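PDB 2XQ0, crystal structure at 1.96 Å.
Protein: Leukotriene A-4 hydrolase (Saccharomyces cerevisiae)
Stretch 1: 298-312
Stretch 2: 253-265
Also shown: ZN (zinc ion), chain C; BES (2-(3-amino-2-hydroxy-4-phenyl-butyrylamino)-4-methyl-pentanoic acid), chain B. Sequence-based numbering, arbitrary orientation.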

ATOM      1  N   VAL A 298     -10.507  -1.532   0.166  1.00 39.81           N
ATOM      2  CA  VAL A 298      -9.176  -1.188   0.641  1.00 46.53           C
ATOM      3  C   VAL A 298      -8.952  -1.826   2.005  1.00 38.93           C
ATOM      4  O   VAL A 298      -7.808  -2.104   2.392  1.00 32.90           O
ATOM      5  CB  VAL A 298      -8.956   0.335   0.755  1.00 46.11           C
ATOM      6  CG1 VAL A 298      -7.580   0.624   1.371  1.00 39.66           C
ATOM      7  CG2 VAL A 298      -9.091   1.001  -0.619  1.00 43.83           C
ATOM      8  N   ILE A 299     -10.042  -2.031   2.745  1.00 32.90           N
ATOM      9  CA  ILE A 299      -9.937  -2.724   4.025  1.00 26.38           C
ATOM     10  C   ILE A 299      -9.798  -4.256   3.846  1.00 19.54           C
ATOM     11  O   ILE A 299      -9.088  -4.890   4.594  1.00 25.70           O
ATOM     12  CB  ILE A 299     -11.081  -2.380   4.999  1.00 31.63           C
ATOM     13  CG1 ILE A 299     -11.170  -0.865   5.232  1.00 32.22           C
ATOM     14  CG2 ILE A 299     -10.820  -3.044   6.340  1.00 40.84           C
ATOM     15  CD1 ILE A 299      -9.958  -0.299   5.988  1.00 34.00           C
ATOM     16  N   ALA A 300     -10.471  -4.845   2.862  1.00 22.64           N
ATOM     17  CA  ALA A 300     -10.232  -6.252   2.541  1.00 22.11           C
ATOM     18  C   ALA A 300      -8.774  -6.468   2.146  1.00 23.14           C
ATOM     19  O   ALA A 300      -8.189  -7.510   2.438  1.00 23.05           O
ATOM     20  CB  ALA A 300     -11.150  -6.703   1.438  1.00 27.97           C
ATOM     21  N   HIS A 301      -8.195  -5.485   1.459  1.00 17.82           N
ATOM     22  CA  HIS A 301      -6.781  -5.520   1.103  1.00 24.20           C
ATOM     23  C   HIS A 301      -5.869  -5.549   2.328  1.00 20.61           C
ATOM     24  O   HIS A 301      -5.100  -6.470   2.497  1.00 19.08           O
ATOM     25  CB  HIS A 301      -6.406  -4.344   0.195  1.00 26.63           C
ATOM     26  CG  HIS A 301      -5.015  -4.450  -0.354  1.00 27.79           C
ATOM     27  ND1 HIS A 301      -4.731  -5.082  -1.542  1.00 25.06           N
ATOM     28  CD2 HIS A 301      -3.824  -4.051   0.155  1.00 26.56           C
ATOM     29  CE1 HIS A 301      -3.423  -5.056  -1.754  1.00 25.87           C
ATOM     30  NE2 HIS A 301      -2.852  -4.439  -0.735  1.00 21.75           N
ATOM     31  N   GLU A 302      -5.949  -4.534   3.183  1.00 15.39           N
ATOM     32  CA  GLU A 302      -5.092  -4.491   4.365  1.00 14.39           C
ATOM     33  C   GLU A 302      -5.353  -5.700   5.254  1.00 13.47           C
ATOM     34  O   GLU A 302      -4.445  -6.214   5.898  1.00 23.30           O
ATOM     35  CB  GLU A 302      -5.353  -3.234   5.190  1.00 23.01           C
ATOM     36  CG  GLU A 302      -5.355  -1.929   4.399  1.00 37.62           C
ATOM     37  CD  GLU A 302      -4.070  -1.702   3.652  1.00 50.85           C
ATOM     38  OE1 GLU A 302      -4.080  -0.888   2.704  1.00 53.74           O
ATOM     39  OE2 GLU A 302      -3.053  -2.345   3.999  1.00 56.97           O
ATOM     40  N   LEU A 303      -6.602  -6.148   5.307  1.00 20.72           N
ATOM     41  CA  LEU A 303      -6.925  -7.320   6.110  1.00 18.03           C
ATOM     42  C   LEU A 303      -6.226  -8.570   5.581  1.00 19.54           C
ATOM     43  O   LEU A 303      -5.741  -9.377   6.358  1.00 18.30           O
ATOM     44  CB  LEU A 303      -8.425  -7.575   6.078  1.00 25.93           C
ATOM     45  CG  LEU A 303      -8.865  -8.922   6.662  1.00 26.47           C
ATOM     46  CD1 LEU A 303      -8.555  -8.969   8.149  1.00 32.60           C
ATOM     47  CD2 LEU A 303     -10.361  -9.106   6.417  1.00 27.83           C
ATOM     48  N   ALA A 304      -6.218  -8.764   4.265  1.00 17.34           N
ATOM     49  CA  ALA A 304      -5.571  -9.957   3.705  1.00 21.08           C
ATOM     50  C   ALA A 304      -4.068  -9.973   4.009  1.00 15.82           C
ATOM     51  O   ALA A 304      -3.468 -11.044   4.189  1.00 19.84           O
ATOM     52  CB  ALA A 304      -5.831 -10.069   2.210  1.00 21.13           C
ATOM     53  N   HIS A 305      -3.456  -8.792   4.108  1.00 15.82           N
ATOM     54  CA  HIS A 305      -2.043  -8.684   4.482  1.00 15.18           C
ATOM     55  C   HIS A 305      -1.745  -9.396   5.800  1.00 22.12           C
ATOM     56  O   HIS A 305      -0.622  -9.882   6.030  1.00 19.52           O
ATOM     57  CB  HIS A 305      -1.610  -7.224   4.598  1.00 15.89           C
ATOM     58  CG  HIS A 305      -1.077  -6.655   3.328  1.00 16.79           C
ATOM     59  ND1 HIS A 305      -0.050  -7.248   2.629  1.00 18.54           N
ATOM     60  CD2 HIS A 305      -1.413  -5.532   2.640  1.00 22.04           C
ATOM     61  CE1 HIS A 305       0.209  -6.527   1.545  1.00 17.82           C
ATOM     62  NE2 HIS A 305      -0.603  -5.486   1.533  1.00 19.11           N
ATOM     63  N   SER A 306      -2.748  -9.482   6.659  1.00 14.59           N
ATOM     64  CA  SER A 306      -2.546 -10.154   7.952  1.00 13.20           C
ATOM     65  C   SER A 306      -1.903 -11.506   7.700  1.00 22.46           C
ATOM     66  O   SER A 306      -1.009 -11.925   8.436  1.00 36.02           O
ATOM     67  CB  SER A 306      -3.867 -10.319   8.708  1.00 15.40           C
ATOM     68  OG  SER A 306      -4.407  -9.051   9.002  1.00 30.36           O
ATOM     69  N   TRP A 307      -2.335 -12.173   6.634  1.00 18.57           N
ATOM     70  CA  TRP A 307      -1.696 -13.418   6.195  1.00 17.07           C
ATOM     71  C   TRP A 307      -0.502 -13.204   5.248  1.00 22.30           C
ATOM     72  O   TRP A 307       0.623 -13.609   5.554  1.00 27.44           O
ATOM     73  CB  TRP A 307      -2.737 -14.354   5.563  1.00 21.52           C
ATOM     74  CG  TRP A 307      -3.750 -14.876   6.543  1.00 22.83           C
ATOM     75  CD1 TRP A 307      -3.680 -16.052   7.248  1.00 27.49           C
ATOM     76  CD2 TRP A 307      -4.984 -14.255   6.928  1.00 23.98           C
ATOM     77  NE1 TRP A 307      -4.780 -16.188   8.052  1.00 25.20           N
ATOM     78  CE2 TRP A 307      -5.603 -15.105   7.875  1.00 22.85           C
ATOM     79  CE3 TRP A 307      -5.622 -13.059   6.577  1.00 19.24           C
ATOM     80  CZ2 TRP A 307      -6.824 -14.806   8.461  1.00 24.71           C
ATOM     81  CZ3 TRP A 307      -6.846 -12.762   7.163  1.00 27.42           C
ATOM     82  CH2 TRP A 307      -7.431 -13.636   8.101  1.00 24.02           C
ATOM     83  N   SER A 308      -0.741 -12.564   4.104  1.00 19.93           N
ATOM     84  CA  SER A 308       0.281 -12.430   3.078  1.00 21.79           C
ATOM     85  C   SER A 308       1.009 -11.123   3.240  1.00 19.96           C
ATOM     86  O   SER A 308       0.583 -10.099   2.742  1.00 21.36           O
ATOM     87  CB  SER A 308      -0.342 -12.486   1.684  1.00 24.37           C
ATOM     88  OG  SER A 308      -1.471 -11.635   1.636  1.00 29.99           O
ATOM     89  N   GLY A 309       2.125 -11.179   3.947  1.00 27.30           N
ATOM     90  CA  GLY A 309       2.900  -9.989   4.230  1.00 24.28           C
ATOM     91  C   GLY A 309       3.280 -10.005   5.685  1.00 27.32           C
ATOM     92  O   GLY A 309       4.459  -9.977   6.013  1.00 24.79           O
ATOM     93  N   ASN A 310       2.276 -10.085   6.553  1.00 22.77           N
ATOM     94  CA  ASN A 310       2.504  -9.970   7.989  1.00 19.26           C
ATOM     95  C   ASN A 310       2.911 -11.282   8.636  1.00 23.79           C
ATOM     96  O   ASN A 310       3.922 -11.347   9.335  1.00 28.28           O
ATOM     97  CB  ASN A 310       1.282  -9.360   8.670  1.00 17.02           C
ATOM     98  CG  ASN A 310       0.985  -7.946   8.162  1.00 24.65           C
ATOM     99  OD1 ASN A 310       1.627  -7.458   7.231  1.00 22.09           O
ATOM    100  ND2 ASN A 310       0.008  -7.299   8.769  1.00 18.12           N
ATOM    101  N   LEU A 311       2.142 -12.330   8.358  1.00 19.18           N
ATOM    102  CA  LEU A 311       2.407 -13.659   8.880  1.00 20.96           C
ATOM    103  C   LEU A 311       3.509 -14.338   8.069  1.00 24.53           C
ATOM    104  O   LEU A 311       4.446 -14.938   8.622  1.00 20.18           O
ATOM    105  CB  LEU A 311       1.111 -14.486   8.839  1.00 16.06           C
ATOM    106  CG  LEU A 311       1.187 -15.824   9.571  1.00 22.85           C
ATOM    107  CD1 LEU A 311       1.547 -15.592  11.037  1.00 24.80           C
ATOM    108  CD2 LEU A 311      -0.127 -16.606   9.445  1.00 26.84           C
ATOM    109  N   VAL A 312       3.404 -14.222   6.744  1.00 22.83           N
ATOM    110  CA  VAL A 312       4.373 -14.802   5.826  1.00 24.38           C
ATOM    111  C   VAL A 312       4.931 -13.662   4.984  1.00 25.37           C
ATOM    112  O   VAL A 312       4.185 -12.984   4.309  1.00 25.51           O
ATOM    113  CB  VAL A 312       3.713 -15.850   4.893  1.00 24.65           C
ATOM    114  CG1 VAL A 312       4.680 -16.277   3.810  1.00 24.27           C
ATOM    115  CG2 VAL A 312       3.240 -17.057   5.687  1.00 19.74           C
TER
HETATM  116 ZN    ZN C1672      -0.800  -4.127   0.013  1.00 30.57          ZN
HETATM  117  N2  BES B 901       1.624  -1.096   2.331  1.00 46.76           N
HETATM  118  C1  BES B 901       1.024  -0.997   1.017  1.00 45.88           C
HETATM  119  C6  BES B 901       1.336   0.366   0.396  1.00 46.67           C
HETATM  120  C7  BES B 901       2.826   0.510   0.181  1.00 48.03           C
HETATM  121  C8  BES B 901       3.542  -0.526  -0.408  1.00 45.10           C
HETATM  122  C12 BES B 901       3.484   1.667   0.586  1.00 51.51           C
HETATM  123  C9  BES B 901       4.912  -0.402  -0.602  1.00 44.27           C
HETATM  124  C11 BES B 901       4.858   1.791   0.393  1.00 49.59           C
HETATM  125  C10 BES B 901       5.573   0.756  -0.203  1.00 44.60           C
HETATM  126  C2  BES B 901      -0.494  -1.208   1.085  1.00 44.93           C
HETATM  127  O2  BES B 901      -0.902  -2.452   1.672  1.00 32.40           O
HETATM  128  C3  BES B 901      -1.010  -1.127  -0.313  1.00 47.59           C
HETATM  129  O3  BES B 901      -0.805  -2.027  -1.131  1.00 38.26           O
HETATM  130  N1  BES B 901      -1.657   0.016  -0.503  1.00 55.01           N
HETATM  131  C4  BES B 901      -2.304   0.493  -1.707  1.00 58.17           C
HETATM  132  C13 BES B 901      -3.767   0.126  -1.489  1.00 51.78           C
HETATM  133  C14 BES B 901      -4.355  -0.671  -2.646  1.00 54.64           C
HETATM  134  C15 BES B 901      -5.580  -1.447  -2.177  1.00 48.21           C
HETATM  135  C16 BES B 901      -3.326  -1.601  -3.283  1.00 59.03           C
HETATM  136  C5  BES B 901      -2.170   1.989  -1.700  1.00 58.04           C
HETATM  137  O1  BES B 901      -2.188   2.606  -2.788  1.00 58.99           O
HETATM  138  O4  BES B 901      -2.037   2.567  -0.591  1.00 49.54           O
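Stretch 2 253-265: IIFEYEWGTYDIL

Stretch 2 is a largely irregular chain that runs along one side of the helix of stretch 1 in the opposite sense. Ile254 is the first residue to leave the helix that precedes it, the chain then continues as loop, and only at Ile264 and Leu265 does it become a strand. The register shows the direction: Tyr257 lies beside Ser306 (CA to CA 7.7 Å), Tyr262 beside Leu303 (CA to CA 8.1 Å), and Ile264 beside Ile299 (CA to CA 8.8 Å). The loop is held against the helix largely through its side chains, and aromatic rings do most of the filling.

The largest bump on the helix is Trp307, whose indole projects into a pocket formed by Ile254, Phe255 and Tyr257. The branched side chain of Ile254 covers one face of the indole, with CD1 of Ile254 3.8 Å from the centroid of the five-membered ring of Trp307 and almost above it, while CG2 of Ile254 comes within 3.6 Å of CD1 of Trp307. Flat rings close the pocket at other angles: the edge of Trp307 turns toward the face of Phe255, and the edge of Tyr257 toward the face of Trp307, with planes inclined at 69° and 63°. Such tilted packing lets broad, rigid rings fill space without a parallel stack. The backbone also joins the wall, O of Phe255 lying at the indole edge, 3.2 Å from CZ2 of Trp307.

One helical turn away, Trp259 points back from the loop to the helix. Its six-membered ring fits beside Asn310 and Leu311, with CZ2 of Trp259 3.6 Å from CB of Asn310 and 3.7 Å from N of Leu311. Its polar corner makes a weak hydrogen bond from NE1 of Trp259 to O of Ser306, at 3.3 Å. That carbonyl also accepts a weak bond from N of Leu311, in the wider pi-type turn. Leu311 extends its end toward the loop, bringing CD2 within 4.1 Å of CE2 of Phe255 and 3.4 Å of OE1 of Glu258.

Ser306 suits the tight place beside Tyr257: its small side chain brings OG to 3.3 Å from CE1 of Tyr257, at the ring edge, and its hydroxyl is satisfied within the helix by a bond from OG of Ser306 to O of Leu303 (3.0 Å). Tyr257 in turn braces the loop, its OH donating to O of Thr261 at 2.7 Å.

Farther back along the helix, Tyr262 lays a ring face against Leu303, whose CD1 stands 4.2 Å from the ring centroid of Tyr262. The tip of Tyr262 reaches over the helix, OH lying 3.6 Å from CB of Glu302 and 3.8 Å from CG2 of Ile299. The contact ends where two aliphatic tips meet, CD1 of Ile299 3.9 Å from CD1 of Ile264. On the helix's other flank, His301 and His305 bind the zinc.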

ATOM      1  N   ILE A 253     -11.623 -18.780   4.102  1.00 25.08           N
ATOM      2  CA  ILE A 253     -10.804 -19.091   2.931  1.00 30.19           C
ATOM      3  C   ILE A 253      -9.448 -19.630   3.383  1.00 35.71           C
ATOM      4  O   ILE A 253      -8.953 -20.636   2.858  1.00 36.71           O
ATOM      5  CB  ILE A 253     -10.616 -17.853   2.021  1.00 28.60           C
ATOM      6  CG1 ILE A 253     -11.943 -17.469   1.349  1.00 30.33           C
ATOM      7  CG2 ILE A 253      -9.531 -18.114   0.983  1.00 32.47           C
ATOM      8  CD1 ILE A 253     -12.080 -15.970   1.048  1.00 28.24           C
ATOM      9  N   ILE A 254      -8.861 -18.977   4.381  1.00 30.59           N
ATOM     10  CA  ILE A 254      -7.540 -19.376   4.872  1.00 24.40           C
ATOM     11  C   ILE A 254      -7.681 -20.124   6.195  1.00 30.67           C
ATOM     12  O   ILE A 254      -8.049 -21.293   6.208  1.00 29.20           O
ATOM     13  CB  ILE A 254      -6.616 -18.158   4.994  1.00 24.28           C
ATOM     14  CG1 ILE A 254      -6.806 -17.248   3.778  1.00 28.42           C
ATOM     15  CG2 ILE A 254      -5.141 -18.581   5.113  1.00 24.20           C
ATOM     16  CD1 ILE A 254      -6.002 -15.949   3.857  1.00 33.83           C
ATOM     17  N   PHE A 255      -7.386 -19.460   7.304  1.00 26.53           N
ATOM     18  CA  PHE A 255      -7.639 -20.039   8.620  1.00 30.26           C
ATOM     19  C   PHE A 255      -7.723 -18.934   9.675  1.00 24.63           C
ATOM     20  O   PHE A 255      -7.540 -17.774   9.361  1.00 24.56           O
ATOM     21  CB  PHE A 255      -6.585 -21.096   8.984  1.00 32.29           C
ATOM     22  CG  PHE A 255      -5.169 -20.647   8.789  1.00 29.37           C
ATOM     23  CD1 PHE A 255      -4.333 -21.300   7.881  1.00 27.88           C
ATOM     24  CD2 PHE A 255      -4.648 -19.600   9.534  1.00 27.76           C
ATOM     25  CE1 PHE A 255      -3.012 -20.898   7.708  1.00 28.40           C
ATOM     26  CE2 PHE A 255      -3.323 -19.189   9.358  1.00 35.15           C
ATOM     27  CZ  PHE A 255      -2.508 -19.839   8.443  1.00 32.88           C
ATOM     28  N   GLU A 256      -7.983 -19.312  10.922  1.00 28.85           N
ATOM     29  CA  GLU A 256      -8.219 -18.341  11.986  1.00 37.87           C
ATOM     30  C   GLU A 256      -7.206 -17.203  11.982  1.00 34.80           C
ATOM     31  O   GLU A 256      -6.013 -17.404  11.739  1.00 31.43           O
ATOM     32  CB  GLU A 256      -8.235 -19.014  13.363  1.00 46.47           C
ATOM     33  CG  GLU A 256      -8.779 -18.120  14.466  1.00 59.76           C
ATOM     34  CD  GLU A 256      -8.429 -18.602  15.874  1.00 72.96           C
ATOM     35  OE1 GLU A 256      -7.276 -19.041  16.096  1.00 71.38           O
ATOM     36  OE2 GLU A 256      -9.308 -18.517  16.764  1.00 76.89           O
ATOM     37  N   TYR A 257      -7.711 -16.007  12.248  1.00 19.43           N
ATOM     38  CA  TYR A 257      -6.889 -14.798  12.316  1.00 27.06           C
ATOM     39  C   TYR A 257      -6.231 -14.854  13.683  1.00 25.38           C
ATOM     40  O   TYR A 257      -6.915 -14.966  14.683  1.00 29.81           O
ATOM     41  CB  TYR A 257      -7.825 -13.591  12.197  1.00 26.58           C
ATOM     42  CG  TYR A 257      -7.238 -12.214  12.440  1.00 23.99           C
ATOM     43  CD1 TYR A 257      -6.576 -11.528  11.425  1.00 21.97           C
ATOM     44  CD2 TYR A 257      -7.405 -11.574  13.669  1.00 24.82           C
ATOM     45  CE1 TYR A 257      -6.062 -10.241  11.637  1.00 25.70           C
ATOM     46  CE2 TYR A 257      -6.895 -10.294  13.893  1.00 24.30           C
ATOM     47  CZ  TYR A 257      -6.234  -9.633  12.873  1.00 22.35           C
ATOM     48  OH  TYR A 257      -5.745  -8.359  13.091  1.00 22.66           O
ATOM     49  N   GLU A 258      -4.910 -14.794  13.750  1.00 35.39           N
ATOM     50  CA  GLU A 258      -4.256 -15.051  15.033  1.00 31.06           C
ATOM     51  C   GLU A 258      -3.669 -13.812  15.727  1.00 34.50           C
ATOM     52  O   GLU A 258      -3.005 -13.937  16.752  1.00 37.72           O
ATOM     53  CB  GLU A 258      -3.179 -16.126  14.871  1.00 33.39           C
ATOM     54  CG  GLU A 258      -1.973 -15.663  14.084  1.00 41.73           C
ATOM     55  CD  GLU A 258      -1.107 -16.822  13.611  1.00 45.02           C
ATOM     56  OE1 GLU A 258      -1.407 -17.381  12.531  1.00 40.45           O
ATOM     57  OE2 GLU A 258      -0.128 -17.174  14.312  1.00 39.37           O
ATOM     58  N   TRP A 259      -3.937 -12.625  15.191  1.00 25.32           N
ATOM     59  CA  TRP A 259      -3.376 -11.387  15.740  1.00 25.95           C
ATOM     60  C   TRP A 259      -4.203 -10.743  16.869  1.00 25.98           C
ATOM     61  O   TRP A 259      -3.819  -9.709  17.410  1.00 29.39           O
ATOM     62  CB  TRP A 259      -3.155 -10.370  14.615  1.00 20.17           C
ATOM     63  CG  TRP A 259      -2.268 -10.900  13.507  1.00 28.42           C
ATOM     64  CD1 TRP A 259      -2.643 -11.724  12.480  1.00 27.22           C
ATOM     65  CD2 TRP A 259      -0.868 -10.637  13.317  1.00 24.13           C
ATOM     66  NE1 TRP A 259      -1.564 -11.995  11.674  1.00 23.26           N
ATOM     67  CE2 TRP A 259      -0.464 -11.337  12.162  1.00 24.56           C
ATOM     68  CE3 TRP A 259       0.084  -9.890  14.020  1.00 24.62           C
ATOM     69  CZ2 TRP A 259       0.846 -11.308  11.695  1.00 19.55           C
ATOM     70  CZ3 TRP A 259       1.392  -9.847  13.541  1.00 19.51           C
ATOM     71  CH2 TRP A 259       1.763 -10.554  12.402  1.00 18.52           C
ATOM     72  N   GLY A 260      -5.346 -11.333  17.203  1.00 25.00           N
ATOM     73  CA  GLY A 260      -6.179 -10.788  18.259  1.00 23.37           C
ATOM     74  C   GLY A 260      -7.170  -9.757  17.734  1.00 26.40           C
ATOM     75  O   GLY A 260      -8.232 -10.098  17.225  1.00 29.48           O
ATOM     76  N   THR A 261      -6.826  -8.480  17.858  1.00 22.99           N
ATOM     77  CA  THR A 261      -7.722  -7.440  17.397  1.00 24.22           C
ATOM     78  C   THR A 261      -7.396  -7.101  15.952  1.00 18.46           C
ATOM     79  O   THR A 261      -6.285  -7.347  15.483  1.00 22.29           O
ATOM     80  CB  THR A 261      -7.564  -6.178  18.239  1.00 31.10           C
ATOM     81  OG1 THR A 261      -6.200  -5.743  18.171  1.00 29.35           O
ATOM     82  CG2 THR A 261      -7.937  -6.465  19.696  1.00 35.50           C
ATOM     83  N   TYR A 262      -8.391  -6.578  15.248  1.00 20.84           N
ATOM     84  CA  TYR A 262      -8.175  -5.936  13.958  1.00 17.15           C
ATOM     85  C   TYR A 262      -8.711  -4.500  14.014  1.00 27.01           C
ATOM     86  O   TYR A 262      -9.919  -4.266  13.879  1.00 21.11           O
ATOM     87  CB  TYR A 262      -8.841  -6.694  12.810  1.00 15.94           C
ATOM     88  CG  TYR A 262      -8.498  -6.028  11.499  1.00 21.36           C
ATOM     89  CD1 TYR A 262      -7.293  -6.308  10.850  1.00 25.93           C
ATOM     90  CD2 TYR A 262      -9.316  -5.052  10.959  1.00 23.13           C
ATOM     91  CE1 TYR A 262      -6.963  -5.669   9.658  1.00 18.92           C
ATOM     92  CE2 TYR A 262      -8.986  -4.400   9.767  1.00 24.16           C
ATOM     93  CZ  TYR A 262      -7.815  -4.713   9.129  1.00 21.05           C
ATOM     94  OH  TYR A 262      -7.489  -4.059   7.960  1.00 27.03           O
ATOM     95  N   ASP A 263      -7.815  -3.540  14.227  1.00 20.56           N
ATOM     96  CA  ASP A 263      -8.230  -2.160  14.426  1.00 21.90           C
ATOM     97  C   ASP A 263      -7.838  -1.329  13.223  1.00 23.08           C
ATOM     98  O   ASP A 263      -6.944  -1.703  12.475  1.00 22.26           O
ATOM     99  CB  ASP A 263      -7.567  -1.585  15.679  1.00 15.60           C
ATOM    100  CG  ASP A 263      -8.077  -2.226  16.960  1.00 31.09           C
ATOM    101  OD1 ASP A 263      -9.155  -2.877  16.945  1.00 25.85           O
ATOM    102  OD2 ASP A 263      -7.405  -2.050  17.993  1.00 32.87           O
ATOM    103  N   ILE A 264      -8.515  -0.198  13.048  1.00 18.62           N
ATOM    104  CA  ILE A 264      -8.242   0.714  11.945  1.00 18.02           C
ATOM    105  C   ILE A 264      -7.995   2.139  12.454  1.00 21.18           C
ATOM    106  O   ILE A 264      -8.788   2.663  13.224  1.00 22.44           O
ATOM    107  CB  ILE A 264      -9.412   0.717  10.958  1.00 13.58           C
ATOM    108  CG1 ILE A 264      -9.650  -0.696  10.423  1.00 17.21           C
ATOM    109  CG2 ILE A 264      -9.168   1.747   9.806  1.00 15.69           C
ATOM    110  CD1 ILE A 264     -10.954  -0.853   9.676  1.00 22.22           C
ATOM    111  N   LEU A 265      -6.884   2.751  12.033  1.00 20.21           N
ATOM    112  CA  LEU A 265      -6.632   4.169  12.280  1.00 20.03           C
ATOM    113  C   LEU A 265      -6.989   4.939  11.025  1.00 26.53           C
ATOM    114  O   LEU A 265      -6.382   4.714   9.986  1.00 20.05           O
ATOM    115  CB  LEU A 265      -5.143   4.420  12.595  1.00 16.03           C
ATOM    116  CG  LEU A 265      -4.716   5.893  12.619  1.00 21.61           C
ATOM    117  CD1 LEU A 265      -5.389   6.613  13.750  1.00 20.21           C
ATOM    118  CD2 LEU A 265      -3.178   6.049  12.734  1.00 21.61           C
TER